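Local coordinates for protein cycloalternan-forming enzyme (Listeria monocytogenes serovar 1/2a, PDB 5F7U) that is a multidomain enzyme of glycoside hydrolase family 31, combining a TIM barrel with beta-rich flanking domains and a family 6 carbohydrate-binding module, at residues I802-T807 with T875-S880; D808-G813 with Y919-A924; D843-E848 with A869-T874. The protein carries 1 engineered substitution. All coordinates share one frame; numbering follows the deposited sequence. Where two conformers were deposited one is given.

Contact 1 (I802-T807 with T875-S880); sequences IPMNMT and TMQVFS
Van der Waals contact comes first here: the thioether end of Met804 meets the amide of Gln877, with Met804 CE 3.4 Å from Gln877 OE1. The two side chains cross at about a right angle. The methyl reaches the oxygen from off the carbonyl line, since the angle CD-OE1-CE, from Gln877 to Met804, is about 123°. Bending of Met804 at chi3 (-63°) turns CE out of the line of its own chain and toward the glutamine, whereas Gln877 runs extended beyond CG (chi2 -176°) and so carries its amide across the gap. Met806 stands two residues on, on the same side of its strand. Its CE is 4.3 Å from Gln877 OE1, but a second conformer was deposited for this side chain, so that looser approach is doubtful.

No hydrogen bond links the two segments; the polar bonding runs to third parties. Gln877 OE1 accepts from Arg829 NE and Gln877 NE2 donates to the backbone oxygen of Tyr810, which together fix the rotation of the amide.

The backbones explain why only long side chains meet. The nearest CA pair, Met806 and Thr875, is 9.4 Å apart, because strand 825-830 lies between strands 801-806 and 874-879 in a mixed sheet. Met804 pairs with Thr827 and Met806 with Asn825 on one side of that strand, and Thr875 pairs with Leu826 on the other.

All three touching residues are buried, yet their segments hide only 87 Å² between them. The chemistry is therefore that of an apolar methyl meeting an amide oxygen, with the sulfur set further back; the hydrogen-bonded amide is accommodated beside Met804 CE without a hydrogen-bond partner from strand 801-806.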
loop_
_atom_site.group_PDB
_atom_site.type_symbol
_atom_site.label_atom_id
_atom_site.label_comp_id
_atom_site.label_asym_id
_atom_site.label_seq_id
_atom_site.Cartn_x
_atom_site.Cartn_y
_atom_site.Cartn_z
ATOM N N ILE A 802 4.538 -18.053 13.695
ATOM C CA ILE A 802 3.447 -17.768 12.743
ATOM C C ILE A 802 2.183 -18.530 13.145
ATOM O O ILE A 802 2.145 -19.747 13.007
ATOM C CB ILE A 802 3.864 -18.129 11.300
ATOM C CG1 ILE A 802 5.116 -17.324 10.890
ATOM C CG2 ILE A 802 2.712 -17.898 10.311
ATOM C CD1 ILE A 802 5.894 -17.953 9.737
ATOM N N PRO A 803 1.137 -17.815 13.621
ATOM C CA PRO A 803 -0.124 -18.495 13.968
ATOM C C PRO A 803 -0.883 -18.906 12.724
ATOM O O PRO A 803 -0.915 -18.156 11.728
ATOM C CB PRO A 803 -0.912 -17.443 14.734
ATOM C CG PRO A 803 -0.387 -16.138 14.226
ATOM C CD PRO A 803 1.058 -16.356 13.828
ATOM N N MET A 804 -1.479 -20.091 12.775
ATOM C CA MET A 804 -2.158 -20.669 11.626
ATOM C C MET A 804 -3.428 -21.393 12.054
ATOM O O MET A 804 -3.540 -21.852 13.186
ATOM C CB MET A 804 -1.243 -21.628 10.865
ATOM C CG MET A 804 0.097 -21.053 10.427
ATOM S SD MET A 804 1.074 -22.280 9.545
ATOM C CE MET A 804 1.346 -23.530 10.785
ATOM N N ASN A 805 -4.377 -21.475 11.136
ATOM C CA ASN A 805 -5.601 -22.236 11.348
ATOM C C ASN A 805 -5.552 -23.408 10.374
ATOM O O ASN A 805 -5.708 -23.210 9.173
ATOM C CB ASN A 805 -6.829 -21.351 11.092
ATOM C CG ASN A 805 -8.124 -22.067 11.404
ATOM O OD1 ASN A 805 -8.139 -23.021 12.176
ATOM N ND2 ASN A 805 -9.220 -21.613 10.807
ATOM N N MET A 806 -5.316 -24.613 10.903
ATOM C CA MET A 806 -5.056 -25.813 10.079
ATOM C C MET A 806 -6.153 -26.857 10.218
ATOM O O MET A 806 -6.859 -26.896 11.227
ATOM C CB MET A 806 -3.714 -26.461 10.472
ATOM C CG MET A 806 -2.509 -25.537 10.396
ATOM S SD MET A 806 -2.131 -24.947 8.738
ATOM C CE MET A 806 -0.686 -25.926 8.353
ATOM N N THR A 807 -6.274 -27.717 9.207
ATOM C CA THR A 807 -7.145 -28.902 9.294
ATOM C C THR A 807 -6.380 -30.007 10.029
ATOM O O THR A 807 -5.203 -29.836 10.365
ATOM C CB THR A 807 -7.507 -29.452 7.905
ATOM O OG1 THR A 807 -6.330 -30.001 7.296
ATOM C CG2 THR A 807 -8.106 -28.363 7.018
ATOM N N THR A 875 -1.384 -26.435 18.620
ATOM C CA THR A 875 -0.367 -27.303 18.045
ATOM C C THR A 875 0.826 -26.445 17.636
ATOM O O THR A 875 0.680 -25.528 16.830
ATOM C CB THR A 875 -0.889 -28.074 16.813
ATOM O OG1 THR A 875 -2.039 -28.863 17.168
ATOM C CG2 THR A 875 0.199 -28.989 16.232
ATOM N N MET A 876 1.994 -26.725 18.199
ATOM C CA MET A 876 3.220 -26.115 17.693
ATOM C C MET A 876 3.722 -26.947 16.511
ATOM O O MET A 876 3.689 -28.185 16.561
ATOM C CB MET A 876 4.330 -26.077 18.762
ATOM C CG MET A 876 3.974 -25.447 20.099
ATOM S SD MET A 876 3.376 -23.742 20.024
ATOM C CE MET A 876 4.775 -22.893 19.323
ATOM N N GLN A 877 4.210 -26.277 15.467
ATOM C CA GLN A 877 5.014 -26.954 14.451
ATOM C C GLN A 877 6.399 -26.328 14.462
ATOM O O GLN A 877 6.615 -25.244 13.907
ATOM C CB GLN A 877 4.403 -26.841 13.046
ATOM C CG GLN A 877 3.073 -27.563 12.852
ATOM C CD GLN A 877 2.571 -27.491 11.421
ATOM O OE1 GLN A 877 2.874 -26.546 10.676
ATOM N NE2 GLN A 877 1.784 -28.498 11.024
ATOM N N VAL A 878 7.336 -27.022 15.094
ATOM C CA VAL A 878 8.679 -26.479 15.318
ATOM C C VAL A 878 9.646 -27.052 14.286
ATOM O O VAL A 878 9.804 -28.278 14.186
ATOM C CB VAL A 878 9.187 -26.803 16.749
ATOM C CG1 VAL A 878 10.495 -26.077 17.046
ATOM C CG2 VAL A 878 8.145 -26.458 17.802
ATOM N N PHE A 879 10.345 -26.162 13.576
ATOM C CA PHE A 879 11.360 -26.560 12.580
ATOM C C PHE A 879 12.582 -27.061 13.348
ATOM O O PHE A 879 13.230 -26.284 14.058
ATOM C CB PHE A 879 11.697 -25.348 11.698
ATOM C CG PHE A 879 12.502 -25.661 10.456
ATOM C CD1 PHE A 879 12.051 -26.585 9.499
ATOM C CD2 PHE A 879 13.688 -24.946 10.193
ATOM C CE1 PHE A 879 12.779 -26.817 8.319
ATOM C CE2 PHE A 879 14.421 -25.190 9.035
ATOM C CZ PHE A 879 13.965 -26.110 8.091
ATOM N N SER A 880 12.862 -28.361 13.256
ATOM C CA SER A 880 13.968 -28.979 14.012
ATOM C C SER A 880 14.128 -30.419 13.604
ATOM O O SER A 880 13.281 -30.960 12.902
ATOM C CB SER A 880 13.691 -28.951 15.532
ATOM O OG SER A 880 12.732 -29.943 15.903
#

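Contact 2 (D808-G813 with Y919-A924); sequences DGYQLG and YVKAAA
Tyr810 and Tyr919 make most of this contact, with Tyr810 CB 3.5 Å from Tyr919 CE2. The side chains slide past each other in opposite directions, and their rings make an oblique pair, with centroids 5.3 Å apart and planes at 54°. Tyr919 CD2 lies over one face of the Tyr810 ring, displaced toward its rim.

Two waters extend this first shell. One joins three groups: it donates to Gly809 O, accepts from Gln811 NE2 at 2.8 Å, and hydrogen-bonds with Tyr919 OH at 2.7 Å. Gln811 gets there by bending at chi2 (-75°), and its NE2 also donates to Asp912 OD2. The second water, in the plane of the Tyr810 ring at its edge, spans from Tyr810 OH (2.7 Å) to Lys921 NZ (2.8 Å).

Further out, Tyr810 OH is held by Thr875 OG1 on the neighbouring strand. Lys921 NZ bonds to Phe902 O and Ala905 O and makes a cation-pi contact with the Phe902 ring, tying the strand to the C-terminal end of helix 899-904.

The arrangement is that of a loop folded over one face of a beta sheet: segment 808-813, following edge strand 801-806, lays an aromatic side chain against strand 917-922, with a short helix alongside.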
loop_
_atom_site.group_PDB
_atom_site.type_symbol
_atom_site.label_atom_id
_atom_site.label_comp_id
_atom_site.label_asym_id
_atom_site.label_seq_id
_atom_site.Cartn_x
_atom_site.Cartn_y
_atom_site.Cartn_z
ATOM N N ASP A 808 -7.024 -31.157 10.241
ATOM C CA ASP A 808 -6.312 -32.325 10.757
ATOM C C ASP A 808 -5.191 -32.838 9.840
ATOM O O ASP A 808 -4.419 -33.719 10.234
ATOM C CB ASP A 808 -7.294 -33.470 11.040
ATOM C CG ASP A 808 -8.077 -33.268 12.320
ATOM O OD1 ASP A 808 -7.868 -32.265 13.028
ATOM O OD2 ASP A 808 -8.913 -34.138 12.634
ATOM N N GLY A 809 -5.133 -32.333 8.611
ATOM C CA GLY A 809 -4.057 -32.671 7.681
ATOM C C GLY A 809 -2.764 -31.923 7.979
ATOM O O GLY A 809 -1.678 -32.380 7.624
ATOM N N TYR A 810 -2.882 -30.758 8.616
ATOM C CA TYR A 810 -1.732 -29.968 9.075
ATOM C C TYR A 810 -0.738 -29.521 7.973
ATOM O O TYR A 810 0.425 -29.236 8.261
ATOM C CB TYR A 810 -1.006 -30.715 10.218
ATOM C CG TYR A 810 -1.693 -30.592 11.563
ATOM C CD1 TYR A 810 -1.604 -29.403 12.304
ATOM C CD2 TYR A 810 -2.419 -31.652 12.103
ATOM C CE1 TYR A 810 -2.217 -29.279 13.540
ATOM C CE2 TYR A 810 -3.033 -31.537 13.348
ATOM C CZ TYR A 810 -2.926 -30.349 14.059
ATOM O OH TYR A 810 -3.538 -30.243 15.293
ATOM N N GLN A 811 -1.196 -29.469 6.727
ATOM C CA GLN A 811 -0.370 -28.918 5.649
ATOM C C GLN A 811 -0.942 -27.581 5.191
ATOM O O GLN A 811 -2.149 -27.381 5.248
ATOM C CB GLN A 811 -0.307 -29.874 4.458
ATOM C CG GLN A 811 0.278 -31.259 4.812
ATOM C CD GLN A 811 1.795 -31.239 5.007
ATOM O OE1 GLN A 811 2.511 -30.660 4.195
ATOM N NE2 GLN A 811 2.296 -31.881 6.082
ATOM N N LEU A 812 -0.071 -26.692 4.720
ATOM C CA LEU A 812 -0.525 -25.448 4.095
ATOM C C LEU A 812 -1.327 -25.779 2.838
ATOM O O LEU A 812 -1.004 -26.724 2.125
ATOM C CB LEU A 812 0.664 -24.549 3.754
ATOM C CG LEU A 812 1.390 -23.949 4.956
ATOM C CD1 LEU A 812 2.678 -23.297 4.475
ATOM C CD2 LEU A 812 0.509 -22.952 5.704
ATOM N N GLY A 813 -2.394 -25.032 2.596
ATOM C CA GLY A 813 -3.215 -25.245 1.407
ATOM C C GLY A 813 -4.376 -26.218 1.567
ATOM O O GLY A 813 -4.893 -26.721 0.576
ATOM N N TYR A 919 5.535 -31.572 15.694
ATOM C CA TYR A 919 4.213 -31.121 16.133
ATOM C C TYR A 919 4.101 -31.365 17.628
ATOM O O TYR A 919 4.454 -32.452 18.085
ATOM C CB TYR A 919 3.081 -31.906 15.456
ATOM C CG TYR A 919 2.925 -31.816 13.938
ATOM C CD1 TYR A 919 3.967 -31.388 13.102
ATOM C CD2 TYR A 919 1.746 -32.259 13.337
ATOM C CE1 TYR A 919 3.814 -31.354 11.723
ATOM C CE2 TYR A 919 1.592 -32.243 11.956
ATOM C CZ TYR A 919 2.627 -31.791 11.159
ATOM O OH TYR A 919 2.481 -31.775 9.797
ATOM N N VAL A 920 3.614 -30.373 18.380
ATOM C CA VAL A 920 3.371 -30.540 19.830
ATOM C C VAL A 920 1.961 -30.042 20.159
ATOM O O VAL A 920 1.657 -28.862 19.956
ATOM C CB VAL A 920 4.412 -29.791 20.706
ATOM C CG1 VAL A 920 4.134 -30.007 22.197
ATOM C CG2 VAL A 920 5.838 -30.240 20.385
ATOM N N LYS A 921 1.108 -30.943 20.643
ATOM C CA LYS A 921 -0.244 -30.580 21.046
ATOM C C LYS A 921 -0.298 -30.323 22.544
ATOM O O LYS A 921 0.082 -31.190 23.336
ATOM C CB LYS A 921 -1.240 -31.680 20.666
ATOM C CG LYS A 921 -2.695 -31.343 20.971
ATOM C CD LYS A 921 -3.606 -32.475 20.519
ATOM C CE LYS A 921 -3.827 -32.479 19.014
ATOM N NZ LYS A 921 -4.893 -33.454 18.623
ATOM N N ALA A 922 -0.767 -29.131 22.909
ATOM C CA ALA A 922 -1.028 -28.757 24.306
ATOM C C ALA A 922 -2.521 -28.539 24.464
ATOM O O ALA A 922 -3.160 -27.948 23.600
ATOM C CB ALA A 922 -0.277 -27.484 24.680
ATOM N N ALA A 923 -3.073 -29.042 25.562
ATOM C CA ALA A 923 -4.487 -28.853 25.873
ATOM C C ALA A 923 -4.778 -27.380 26.194
ATOM O O ALA A 923 -3.874 -26.638 26.579
ATOM C CB ALA A 923 -4.886 -29.754 27.038
ATOM N N ALA A 924 -6.027 -26.958 26.025
ATOM C CA ALA A 924 -6.457 -25.631 26.471
ATOM C C ALA A 924 -6.380 -25.576 27.992
ATOM O O ALA A 924 -6.912 -26.456 28.670
ATOM C CB ALA A 924 -7.878 -25.324 26.001
HETATM O O HOH W 1 0.973 -33.334 8.143
HETATM O O HOH W 2 -5.196 -32.254 16.064
#

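Contact 3 (D843-E848 with A869-T874); sequences DVNGGE and AMADET
Asn845 meets Ala871 and Asp872 where two surface loops come together. The Ala871 methyl sits over the flat of the amide, its CB 3.5 Å from Asn845 CG. Asn845 and Asp872 come from opposite directions, each with CG anti to its carbonyl carbon (chi1 -58° and -61°), and their amide and carboxylate planes are inclined by 48°. As modelled, Asn845 OD1 is 2.8 Å from Asp872 OD2. The amide is probably turned over, so which of its atoms faces the carboxylate remains uncertain.

Asn845 is the first residue of a type I' turn ending at Glu848, with Gly846 and Gly847 at its two central positions, both at positive phi; the asparagine CB points toward segment 869-874. The Asp872 side chain lies about 5 Å from a bound magnesium ion, without being among the residues that bind it.

The turn connects strands 835-842 and 848-857 as a hairpin, while 869-874 leads from strand 862-867 into strand 874-879. Arg850 of strand 848-857 packs against Asn845 and Ala871; Met870 turns the other way, onto Leu826 and Phe828 of strand 825-830.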
loop_
_atom_site.group_PDB
_atom_site.type_symbol
_atom_site.label_atom_id
_atom_site.label_comp_id
_atom_site.label_asym_id
_atom_site.label_seq_id
_atom_site.Cartn_x
_atom_site.Cartn_y
_atom_site.Cartn_z
ATOM N N ASP A 843 -8.611 -13.081 17.833
ATOM C CA ASP A 843 -9.921 -12.500 17.489
ATOM C C ASP A 843 -11.080 -13.445 17.818
ATOM O O ASP A 843 -12.189 -12.992 18.130
ATOM C CB ASP A 843 -9.983 -12.132 15.991
ATOM C CG ASP A 843 -11.255 -11.360 15.615
ATOM O OD1 ASP A 843 -11.558 -10.324 16.253
ATOM O OD2 ASP A 843 -11.964 -11.773 14.664
ATOM N N VAL A 844 -10.833 -14.751 17.725
ATOM C CA VAL A 844 -11.859 -15.763 18.019
ATOM C C VAL A 844 -12.313 -15.647 19.472
ATOM O O VAL A 844 -13.499 -15.829 19.775
ATOM C CB VAL A 844 -11.382 -17.189 17.607
ATOM C CG1 VAL A 844 -12.204 -18.323 18.241
ATOM C CG2 VAL A 844 -11.404 -17.320 16.086
ATOM N N ASN A 845 -11.376 -15.306 20.350
ATOM C CA ASN A 845 -11.606 -15.298 21.784
ATOM C C ASN A 845 -11.525 -13.900 22.405
ATOM O O ASN A 845 -10.749 -13.663 23.338
ATOM C CB ASN A 845 -10.652 -16.284 22.467
ATOM C CG ASN A 845 -10.800 -17.702 21.941
ATOM O OD1 ASN A 845 -9.898 -18.234 21.285
ATOM N ND2 ASN A 845 -11.925 -18.323 22.235
ATOM N N GLY A 846 -12.331 -12.987 21.873
ATOM C CA GLY A 846 -12.546 -11.665 22.475
ATOM C C GLY A 846 -11.417 -10.680 22.237
ATOM O O GLY A 846 -11.339 -9.646 22.907
ATOM N N GLY A 847 -10.535 -11.014 21.298
ATOM C CA GLY A 847 -9.426 -10.143 20.948
ATOM C C GLY A 847 -8.294 -10.117 21.964
ATOM O O GLY A 847 -7.539 -9.151 22.003
ATOM N N GLU A 848 -8.176 -11.162 22.791
ATOM C CA GLU A 848 -7.094 -11.273 23.777
ATOM C C GLU A 848 -5.760 -11.300 23.050
ATOM O O GLU A 848 -5.635 -12.023 22.069
ATOM C CB GLU A 848 -7.190 -12.603 24.541
ATOM C CG GLU A 848 -8.413 -12.795 25.413
ATOM C CD GLU A 848 -8.196 -12.336 26.834
ATOM O OE1 GLU A 848 -8.858 -11.350 27.227
ATOM O OE2 GLU A 848 -7.373 -12.962 27.554
ATOM N N ALA A 869 -1.856 -18.732 28.776
ATOM C CA ALA A 869 -3.209 -19.280 28.846
ATOM C C ALA A 869 -3.874 -19.136 27.464
ATOM O O ALA A 869 -3.738 -18.093 26.817
ATOM C CB ALA A 869 -4.014 -18.553 29.904
ATOM N N MET A 870 -4.542 -20.196 27.011
ATOM C CA MET A 870 -5.238 -20.204 25.711
ATOM C C MET A 870 -6.655 -20.734 25.908
ATOM O O MET A 870 -6.912 -21.501 26.838
ATOM C CB MET A 870 -4.514 -21.094 24.688
ATOM C CG MET A 870 -3.067 -20.733 24.388
ATOM S SD MET A 870 -2.844 -19.155 23.529
ATOM C CE MET A 870 -3.310 -19.604 21.861
ATOM N N ALA A 871 -7.559 -20.344 25.015
ATOM C CA ALA A 871 -8.932 -20.827 25.057
ATOM C C ALA A 871 -9.115 -22.073 24.196
ATOM O O ALA A 871 -10.155 -22.726 24.257
ATOM C CB ALA A 871 -9.879 -19.729 24.610
ATOM N N ASP A 872 -8.095 -22.403 23.407
ATOM C CA ASP A 872 -8.150 -23.517 22.465
ATOM C C ASP A 872 -6.965 -24.436 22.672
ATOM O O ASP A 872 -5.911 -23.999 23.137
ATOM C CB ASP A 872 -8.069 -23.003 21.021
ATOM C CG ASP A 872 -9.206 -22.074 20.654
ATOM O OD1 ASP A 872 -10.279 -22.573 20.276
ATOM O OD2 ASP A 872 -9.028 -20.842 20.718
ATOM N N GLU A 873 -7.149 -25.703 22.304
ATOM C CA GLU A 873 -6.037 -26.621 22.033
ATOM C C GLU A 873 -5.072 -25.942 21.052
ATOM O O GLU A 873 -5.495 -25.214 20.157
ATOM C CB GLU A 873 -6.613 -27.894 21.424
ATOM C CG GLU A 873 -5.651 -28.953 20.906
ATOM C CD GLU A 873 -6.420 -30.170 20.417
ATOM O OE1 GLU A 873 -6.894 -30.948 21.269
ATOM O OE2 GLU A 873 -6.577 -30.346 19.190
ATOM N N THR A 874 -3.780 -26.131 21.262
ATOM C CA THR A 874 -2.784 -25.535 20.384
ATOM C C THR A 874 -1.838 -26.602 19.859
ATOM O O THR A 874 -1.520 -27.543 20.569
ATOM C CB THR A 874 -1.962 -24.428 21.088
ATOM O OG1 THR A 874 -1.436 -24.936 22.308
ATOM C CG2 THR A 874 -2.809 -23.205 21.401
#

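How the contacts relate
From the N terminus, strand 801-806 enters contact 1 first and runs straight on into the loop of contact 2. Contact 1 closes a loop of 67 residues when the chain returns at 875-880; contact 2 closes later, at 919-924, so the two cross. Contact 3 closes a short 20-residue loop nested inside both. Segment 869-874 leads directly into 875-880, joining contacts 3 and 1 in sequence. Contacts 1 and 2 share a mixed sheet, in which strands 874-879 and 917-922 are neighbours, and Ala922 N bonding to Thr874 O carries that pairing to contact 3. Together they tie the mixed sheet to its covering loop and to the hairpin of a second, antiparallel sheet.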